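Local coordinates for outer surface protein (Bacillus cereus ATCC 14579, PDB 1X7F) that has not been characterised functionally but is probably a 6-phospho-N-acetylmuramidase, a glycosidase that cleaves disaccharides containing 6-phospho-N-acetylmuramic acid from cell-wall turnover, at residues Met88-Asp93 and Leu115-Ile120; Leu33-Ser38 and Ile58-Leu63. All blocks are in the same frame, centred on the assembly; numbering follows the deposited sequence.

Contact 1. Residues Met88-Asp93 and Leu115-Ile120; sequences MEVILD and LGADGI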
ATOM      1  N   MET A  88      17.255   1.445  -8.261  1.00 41.47           N
ATOM      2  CA  MET A  88      15.821   1.456  -8.534  1.00 41.35           C
ATOM      3  C   MET A  88      15.473   0.588  -9.730  1.00 40.76           C
ATOM      4  O   MET A  88      16.069   0.715 -10.797  1.00 40.98           O
ATOM      5  CB  MET A  88      15.312   2.882  -8.754  1.00 41.51           C
ATOM      6  CG  MET A  88      15.622   3.827  -7.620  1.00 39.47           C
ATOM      7  SD  MET A  88      14.213   4.863  -7.272  1.00 44.49           S
ATOM      8  CE  MET A  88      15.021   6.175  -6.391  1.00 45.34           C
ATOM      9  N   GLU A  89      14.505  -0.297  -9.532  1.00 40.18           N
ATOM     10  CA  GLU A  89      14.019  -1.192 -10.568  1.00 40.58           C
ATOM     11  C   GLU A  89      13.140  -0.405 -11.547  1.00 39.62           C
ATOM     12  O   GLU A  89      12.166   0.203 -11.141  1.00 38.86           O
ATOM     13  CB  GLU A  89      13.205  -2.305  -9.908  1.00 40.23           C
ATOM     14  CG  GLU A  89      12.830  -3.473 -10.808  1.00 43.07           C
ATOM     15  CD  GLU A  89      11.739  -4.342 -10.203  1.00 42.73           C
ATOM     16  OE1 GLU A  89      11.177  -3.948  -9.158  1.00 44.69           O
ATOM     17  OE2 GLU A  89      11.441  -5.422 -10.764  1.00 45.96           O
ATOM     18  N   VAL A  90      13.487  -0.429 -12.836  1.00 39.59           N
ATOM     19  CA  VAL A  90      12.781   0.384 -13.837  1.00 38.46           C
ATOM     20  C   VAL A  90      11.858  -0.455 -14.731  1.00 38.33           C
ATOM     21  O   VAL A  90      12.317  -1.335 -15.463  1.00 37.93           O
ATOM     22  CB  VAL A  90      13.772   1.240 -14.688  1.00 38.49           C
ATOM     23  CG1 VAL A  90      13.044   1.984 -15.804  1.00 38.40           C
ATOM     24  CG2 VAL A  90      14.536   2.229 -13.807  1.00 36.51           C
ATOM     25  N   ILE A  91      10.557  -0.180 -14.653  1.00 38.13           N
ATOM     26  CA  ILE A  91       9.578  -0.807 -15.545  1.00 38.53           C
ATOM     27  C   ILE A  91       9.069   0.214 -16.573  1.00 39.84           C
ATOM     28  O   ILE A  91       8.515   1.257 -16.206  1.00 38.24           O
ATOM     29  CB  ILE A  91       8.409  -1.469 -14.755  1.00 37.97           C
ATOM     30  CG1 ILE A  91       8.931  -2.487 -13.717  1.00 37.09           C
ATOM     31  CG2 ILE A  91       7.399  -2.120 -15.704  1.00 37.36           C
ATOM     32  CD1 ILE A  91       9.795  -3.641 -14.296  1.00 35.09           C
ATOM     33  N   LEU A  92       9.293  -0.096 -17.853  1.00 41.14           N
ATOM     34  CA  LEU A  92       8.856   0.746 -18.976  1.00 43.96           C
ATOM     35  C   LEU A  92       7.489   0.366 -19.532  1.00 45.32           C
ATOM     36  O   LEU A  92       7.238  -0.791 -19.864  1.00 44.75           O
ATOM     37  CB  LEU A  92       9.871   0.708 -20.124  1.00 43.90           C
ATOM     38  CG  LEU A  92      10.761   1.926 -20.394  1.00 45.75           C
ATOM     39  CD1 LEU A  92      11.805   1.571 -21.448  1.00 46.34           C
ATOM     40  CD2 LEU A  92       9.947   3.142 -20.851  1.00 46.96           C
ATOM     41  N   ASP A  93       6.609   1.357 -19.624  1.00 47.92           N
ATOM     42  CA  ASP A  93       5.381   1.223 -20.400  1.00 51.05           C
ATOM     43  C   ASP A  93       5.493   2.062 -21.675  1.00 52.07           C
ATOM     44  O   ASP A  93       5.491   3.296 -21.631  1.00 52.53           O
ATOM     45  CB  ASP A  93       4.157   1.634 -19.581  1.00 51.21           C
ATOM     46  CG  ASP A  93       2.876   1.008 -20.091  1.00 53.23           C
ATOM     47  OD1 ASP A  93       2.817   0.646 -21.293  1.00 55.58           O
ATOM     48  OD2 ASP A  93       1.875   0.836 -19.357  1.00 55.71           O
ATOM     49  N   LEU A 115      18.201   0.783 -23.155  1.00 44.38           N
ATOM     50  CA  LEU A 115      17.845   1.898 -22.274  1.00 44.48           C
ATOM     51  C   LEU A 115      18.299   1.664 -20.839  1.00 44.03           C
ATOM     52  O   LEU A 115      18.684   2.605 -20.145  1.00 44.05           O
ATOM     53  CB  LEU A 115      16.334   2.156 -22.279  1.00 44.15           C
ATOM     54  CG  LEU A 115      15.682   2.842 -23.479  1.00 44.29           C
ATOM     55  CD1 LEU A 115      14.402   3.506 -23.016  1.00 41.88           C
ATOM     56  CD2 LEU A 115      16.612   3.862 -24.146  1.00 42.87           C
ATOM     57  N   GLY A 116      18.247   0.406 -20.408  1.00 43.80           N
ATOM     58  CA  GLY A 116      18.616   0.026 -19.042  1.00 43.45           C
ATOM     59  C   GLY A 116      17.402  -0.300 -18.192  1.00 42.92           C
ATOM     60  O   GLY A 116      17.483  -0.352 -16.959  1.00 43.19           O
ATOM     61  N   ALA A 117      16.265  -0.488 -18.864  1.00 42.16           N
ATOM     62  CA  ALA A 117      15.026  -0.897 -18.222  1.00 40.75           C
ATOM     63  C   ALA A 117      15.156  -2.322 -17.698  1.00 40.20           C
ATOM     64  O   ALA A 117      15.884  -3.141 -18.264  1.00 40.00           O
ATOM     65  CB  ALA A 117      13.876  -0.796 -19.197  1.00 40.73           C
ATOM     66  N   ASP A 118      14.449  -2.603 -16.609  1.00 39.54           N
ATOM     67  CA  ASP A 118      14.499  -3.904 -15.945  1.00 38.95           C
ATOM     68  C   ASP A 118      13.355  -4.796 -16.399  1.00 38.17           C
ATOM     69  O   ASP A 118      13.390  -6.016 -16.209  1.00 37.42           O
ATOM     70  CB  ASP A 118      14.465  -3.712 -14.427  1.00 39.19           C
ATOM     71  CG  ASP A 118      15.727  -3.053 -13.899  1.00 39.61           C
ATOM     72  OD1 ASP A 118      16.752  -3.753 -13.794  1.00 43.57           O
ATOM     73  OD2 ASP A 118      15.795  -1.848 -13.577  1.00 39.48           O
ATOM     74  N   GLY A 119      12.344  -4.167 -16.997  1.00 37.53           N
ATOM     75  CA  GLY A 119      11.156  -4.858 -17.472  1.00 36.23           C
ATOM     76  C   GLY A 119      10.242  -3.969 -18.287  1.00 35.98           C
ATOM     77  O   GLY A 119      10.452  -2.762 -18.384  1.00 34.62           O
ATOM     78  N   ILE A 120       9.232  -4.588 -18.885  1.00 36.56           N
ATOM     79  CA  ILE A 120       8.233  -3.886 -19.680  1.00 37.69           C
ATOM     80  C   ILE A 120       6.836  -4.291 -19.243  1.00 38.51           C
ATOM     81  O   ILE A 120       6.609  -5.445 -18.866  1.00 38.13           O
ATOM     82  CB  ILE A 120       8.404  -4.155 -21.204  1.00 37.32           C
ATOM     83  CG1 ILE A 120       8.604  -5.648 -21.480  1.00 36.54           C
ATOM     84  CG2 ILE A 120       9.531  -3.303 -21.786  1.00 37.01           C
ATOM     85  CD1 ILE A 120       8.159  -6.059 -22.858  1.00 38.41           C
TER
HETATM   86  O   HOH W   1      17.874   0.025 -12.939  0.50 39.78           O
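Asp118 grips the backbone of Val90 at both of its polar atoms. Val90 N gives its hydrogen to Asp118 OD2 at 2.8 Å in a nearly straight bond. The N-H comes in on the anti side of that oxygen, 20° out of the carboxylate plane. The backbone N of Asp118 gives a 2.7 Å bond to Val90 O, in the carbonyl plane, and Gly119 N adds a weak one to the same oxygen. With chi1 at -68°, CG sits beside the backbone N of Asp118, which is why side chain and amide can close on one residue together. A water bridges OD2 to Met88 O. The neighbouring Glu89 carboxylate is engaged separately by Arg199 and Lys28.

One step on, the pairing becomes regular parallel sheet, with Leu92 N bonded to Gly119 O at 3.0 Å. These are the third and fourth strands of a (beta/alpha)8 TIM barrel, joined by a right-handed beta-alpha-beta crossover through helix 110-115, whose C-terminus closes in a Schellman motif at Gly116.

On the helix-facing side, Leu92 has the most surface buried here. Its CD1 methyl touches Leu115 CD1 at 3.6 Å and Ala117 CB at 3.9 Å, the two leucines crossing at about a right angle, while Val90 turns to Ile80 and Ala83 of helix 74-85. On the barrel-interior side, Gly119 has no side chain, and the CD1 methyl of Ile91 lies 3.7 Å from Gly119 CA.

Contact 2. Residues Leu33-Ser38 and Ile58-Leu63; sequences LYPEHS and IFTCLL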
ATOM      1  N   LEU A  33       7.368   8.232 -13.436  1.00 35.93           N
ATOM      2  CA  LEU A  33       7.923   9.338 -14.224  1.00 36.27           C
ATOM      3  C   LEU A  33       7.225   9.484 -15.575  1.00 36.22           C
ATOM      4  O   LEU A  33       6.743   8.508 -16.148  1.00 36.00           O
ATOM      5  CB  LEU A  33       9.440   9.164 -14.463  1.00 36.68           C
ATOM      6  CG  LEU A  33      10.365   9.047 -13.248  1.00 37.36           C
ATOM      7  CD1 LEU A  33      11.802   8.895 -13.719  1.00 38.99           C
ATOM      8  CD2 LEU A  33      10.229  10.253 -12.342  1.00 37.13           C
ATOM      9  N   TYR A  34       7.179  10.717 -16.075  1.00 36.13           N
ATOM     10  CA  TYR A  34       6.628  11.016 -17.399  1.00 35.37           C
ATOM     11  C   TYR A  34       7.555  12.049 -17.990  1.00 35.35           C
ATOM     12  O   TYR A  34       7.219  13.234 -18.045  1.00 35.59           O
ATOM     13  CB  TYR A  34       5.170  11.526 -17.305  1.00 35.40           C
ATOM     14  CG  TYR A  34       4.281  10.572 -16.528  1.00 35.25           C
ATOM     15  CD1 TYR A  34       4.127  10.701 -15.152  1.00 33.63           C
ATOM     16  CD2 TYR A  34       3.643   9.511 -17.164  1.00 35.04           C
ATOM     17  CE1 TYR A  34       3.336   9.806 -14.424  1.00 36.52           C
ATOM     18  CE2 TYR A  34       2.869   8.606 -16.450  1.00 36.54           C
ATOM     19  CZ  TYR A  34       2.713   8.762 -15.085  1.00 35.93           C
ATOM     20  OH  TYR A  34       1.946   7.866 -14.385  1.00 36.49           O
ATOM     21  N   PRO A  35       8.741  11.607 -18.421  1.00 35.51           N
ATOM     22  CA  PRO A  35       9.806  12.529 -18.801  1.00 35.68           C
ATOM     23  C   PRO A  35       9.418  13.556 -19.873  1.00 35.66           C
ATOM     24  O   PRO A  35       9.939  14.675 -19.863  1.00 34.90           O
ATOM     25  CB  PRO A  35      10.917  11.593 -19.297  1.00 36.02           C
ATOM     26  CG  PRO A  35      10.648  10.319 -18.581  1.00 35.30           C
ATOM     27  CD  PRO A  35       9.156  10.202 -18.597  1.00 34.85           C
ATOM     28  N   GLU A  36       8.511  13.188 -20.774  0.50 35.96           N
ATOM     29  CA  GLU A  36       8.099  14.103 -21.849  0.50 36.73           C
ATOM     30  C   GLU A  36       7.304  15.300 -21.323  0.50 37.03           C
ATOM     31  O   GLU A  36       7.265  16.349 -21.964  0.50 37.08           O
ATOM     32  CB  GLU A  36       7.328  13.367 -22.950  0.50 36.64           C
ATOM     33  CG  GLU A  36       5.935  12.900 -22.562  0.50 36.93           C
ATOM     34  CD  GLU A  36       5.398  11.860 -23.517  0.50 37.19           C
ATOM     35  OE1 GLU A  36       5.823  10.689 -23.411  0.50 37.04           O
ATOM     36  OE2 GLU A  36       4.550  12.211 -24.366  0.50 37.43           O
ATOM     37  N   HIS A  37       6.693  15.138 -20.151  1.00 37.51           N
ATOM     38  CA  HIS A  37       5.951  16.223 -19.501  1.00 37.93           C
ATOM     39  C   HIS A  37       6.801  17.023 -18.510  1.00 37.83           C
ATOM     40  O   HIS A  37       6.262  17.815 -17.727  1.00 38.18           O
ATOM     41  CB  HIS A  37       4.715  15.668 -18.787  1.00 37.67           C
ATOM     42  CG  HIS A  37       3.752  14.969 -19.695  1.00 38.38           C
ATOM     43  ND1 HIS A  37       3.391  15.474 -20.927  1.00 37.04           N
ATOM     44  CD2 HIS A  37       3.067  13.811 -19.545  1.00 38.53           C
ATOM     45  CE1 HIS A  37       2.531  14.650 -21.500  1.00 38.32           C
ATOM     46  NE2 HIS A  37       2.313  13.637 -20.680  1.00 39.43           N
ATOM     47  N   SER A  38       8.120  16.819 -18.554  1.00 37.24           N
ATOM     48  CA  SER A  38       9.043  17.430 -17.597  1.00 37.25           C
ATOM     49  C   SER A  38      10.442  17.644 -18.200  1.00 37.15           C
ATOM     50  O   SER A  38      10.598  17.662 -19.428  1.00 37.73           O
ATOM     51  CB  SER A  38       9.111  16.567 -16.328  1.00 37.14           C
ATOM     52  OG  SER A  38       9.858  17.203 -15.307  1.00 39.12           O
ATOM     53  N   ILE A  58      10.655   2.133 -10.090  1.00 36.42           N
ATOM     54  CA  ILE A  58      10.155   3.200 -10.953  1.00 36.97           C
ATOM     55  C   ILE A  58       9.205   2.660 -12.038  1.00 38.10           C
ATOM     56  O   ILE A  58       9.507   1.661 -12.702  1.00 38.03           O
ATOM     57  CB  ILE A  58      11.330   3.981 -11.620  1.00 37.71           C
ATOM     58  CG1 ILE A  58      12.186   4.695 -10.569  1.00 36.43           C
ATOM     59  CG2 ILE A  58      10.794   4.998 -12.638  1.00 36.77           C
ATOM     60  CD1 ILE A  58      13.323   5.495 -11.159  1.00 35.63           C
ATOM     61  N   PHE A  59       8.063   3.325 -12.200  1.00 38.26           N
ATOM     62  CA  PHE A  59       7.198   3.123 -13.360  1.00 39.07           C
ATOM     63  C   PHE A  59       7.395   4.279 -14.336  1.00 39.74           C
ATOM     64  O   PHE A  59       7.214   5.436 -13.995  1.00 39.34           O
ATOM     65  CB  PHE A  59       5.727   3.000 -12.955  1.00 38.30           C
ATOM     66  CG  PHE A  59       4.776   2.970 -14.134  1.00 39.52           C
ATOM     67  CD1 PHE A  59       4.689   1.837 -14.950  1.00 39.90           C
ATOM     68  CD2 PHE A  59       3.989   4.089 -14.445  1.00 38.85           C
ATOM     69  CE1 PHE A  59       3.814   1.809 -16.057  1.00 41.71           C
ATOM     70  CE2 PHE A  59       3.114   4.079 -15.548  1.00 39.62           C
ATOM     71  CZ  PHE A  59       3.024   2.933 -16.358  1.00 40.01           C
ATOM     72  N   THR A  60       7.801   3.977 -15.553  1.00 42.43           N
ATOM     73  CA  THR A  60       8.007   5.056 -16.512  1.00 45.20           C
ATOM     74  C   THR A  60       7.241   4.842 -17.802  1.00 45.56           C
ATOM     75  O   THR A  60       7.058   3.712 -18.262  1.00 45.33           O
ATOM     76  CB  THR A  60       9.499   5.361 -16.755  1.00 45.64           C
ATOM     77  OG1 THR A  60       9.612   6.260 -17.862  1.00 48.29           O
ATOM     78  CG2 THR A  60      10.259   4.125 -17.226  1.00 47.51           C
ATOM     79  N   CYS A  61       6.808   5.960 -18.367  1.00 46.75           N
ATOM     80  CA  CYS A  61       5.834   5.982 -19.433  1.00 47.11           C
ATOM     81  C   CYS A  61       6.348   6.725 -20.667  1.00 47.39           C
ATOM     82  O   CYS A  61       6.668   7.917 -20.601  1.00 47.05           O
ATOM     83  CB  CYS A  61       4.583   6.661 -18.904  1.00 47.35           C
ATOM     84  SG  CYS A  61       3.099   6.312 -19.823  1.00 47.73           S
ATOM     85  N   LEU A  62       6.429   6.011 -21.786  1.00 47.93           N
ATOM     86  CA  LEU A  62       6.821   6.612 -23.055  1.00 49.02           C
ATOM     87  C   LEU A  62       5.588   6.734 -23.940  1.00 49.00           C
ATOM     88  O   LEU A  62       5.128   5.751 -24.528  1.00 49.01           O
ATOM     89  CB  LEU A  62       7.941   5.803 -23.730  1.00 48.77           C
ATOM     90  CG  LEU A  62       8.495   6.210 -25.106  1.00 49.61           C
ATOM     91  CD1 LEU A  62       8.942   7.686 -25.198  1.00 50.30           C
ATOM     92  CD2 LEU A  62       9.639   5.276 -25.505  1.00 49.69           C
ATOM     93  N   LEU A  63       5.053   7.949 -24.009  1.00 49.27           N
ATOM     94  CA  LEU A  63       3.795   8.215 -24.699  1.00 50.05           C
ATOM     95  C   LEU A  63       3.985   8.575 -26.169  1.00 50.39           C
ATOM     96  O   LEU A  63       3.225   8.119 -27.017  1.00 50.73           O
ATOM     97  CB  LEU A  63       3.023   9.321 -23.974  1.00 50.14           C
ATOM     98  CG  LEU A  63       2.692   9.009 -22.511  1.00 50.60           C
ATOM     99  CD1 LEU A  63       2.917  10.209 -21.593  1.00 49.73           C
ATOM    100  CD2 LEU A  63       1.287   8.474 -22.401  1.00 50.43           C
TER
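Leu33 and Thr60 pair in parallel where the first two strands of the (beta/alpha)8 TIM barrel run side by side, and Tyr34-Ser38 then leaves the sheet as the loop that leads into helix 40-51. The main backbone link is the hydrogen bond from Leu33 N to Phe59 O at 2.9 Å, nearly along the C=O axis. Cys61 N adds a weak bond of 3.4 Å to Leu33 O.

Past the pairing, a side chain takes over as acceptor. In one of the two modelled conformers of Glu36, OE1 receives Leu63 N at 2.9 Å through its syn lone pair, with a weak second bond from Ser64 N; the link is doubtful to that extent and need not hold in the other conformer. In this one, chi1 of 71° puts Glu36 CG between the backbone N and the carbonyl carbon, and the chain then runs extended across Leu63 at about a right angle.

The apolar contacts fall on both sides of the sheet. Towards the helices, Leu33 CG meets Ile58 CG2 at 4.1 Å, backed by Ile47. On the other side, the Tyr34 ring lies against Cys61, and Cys61 CB is 3.5 Å from Tyr34 CD2. Cys61 SG stands at the ring edge, 5.2 Å from the Tyr34 centroid and 79° off the normal, a sulfur-aromatic contact.

Of the polar ends, Tyr34 OH is hydrogen-bonded to Gly250 O and comes near the plane of the Phe59 ring, at its edge. Farther along the loop, His37 NE2 bonds to Pro213 O and also lies 3.6 Å from Leu63 CD1.

Overall arrangement
Contacts 1 and 2 are successive parts of one barrel wall: strands 28-33, 55-62, 89-94 and 119-122 stand next to each other in that order, and contact 2 closes along the chain before contact 1 opens. Their centres lie about 12 Å apart. The seam between strands 55-62 and 89-94 joins them, with probable hydrogen bonds from Ile58 N to Glu89 O (2.7 Å) and from Asp93 N to Thr60 O (2.8 Å). Inside the barrel Asp93 CB packs 3.5 Å from Phe59 CE1; towards the helices, Leu92 CD2 lies 3.8 Å from Thr60 CG2. The Tyr34-Ser38 loop and Asp93 lie at the C-terminal strand ends, where TIM-barrel enzymes have their active site, so the site is probably nearby.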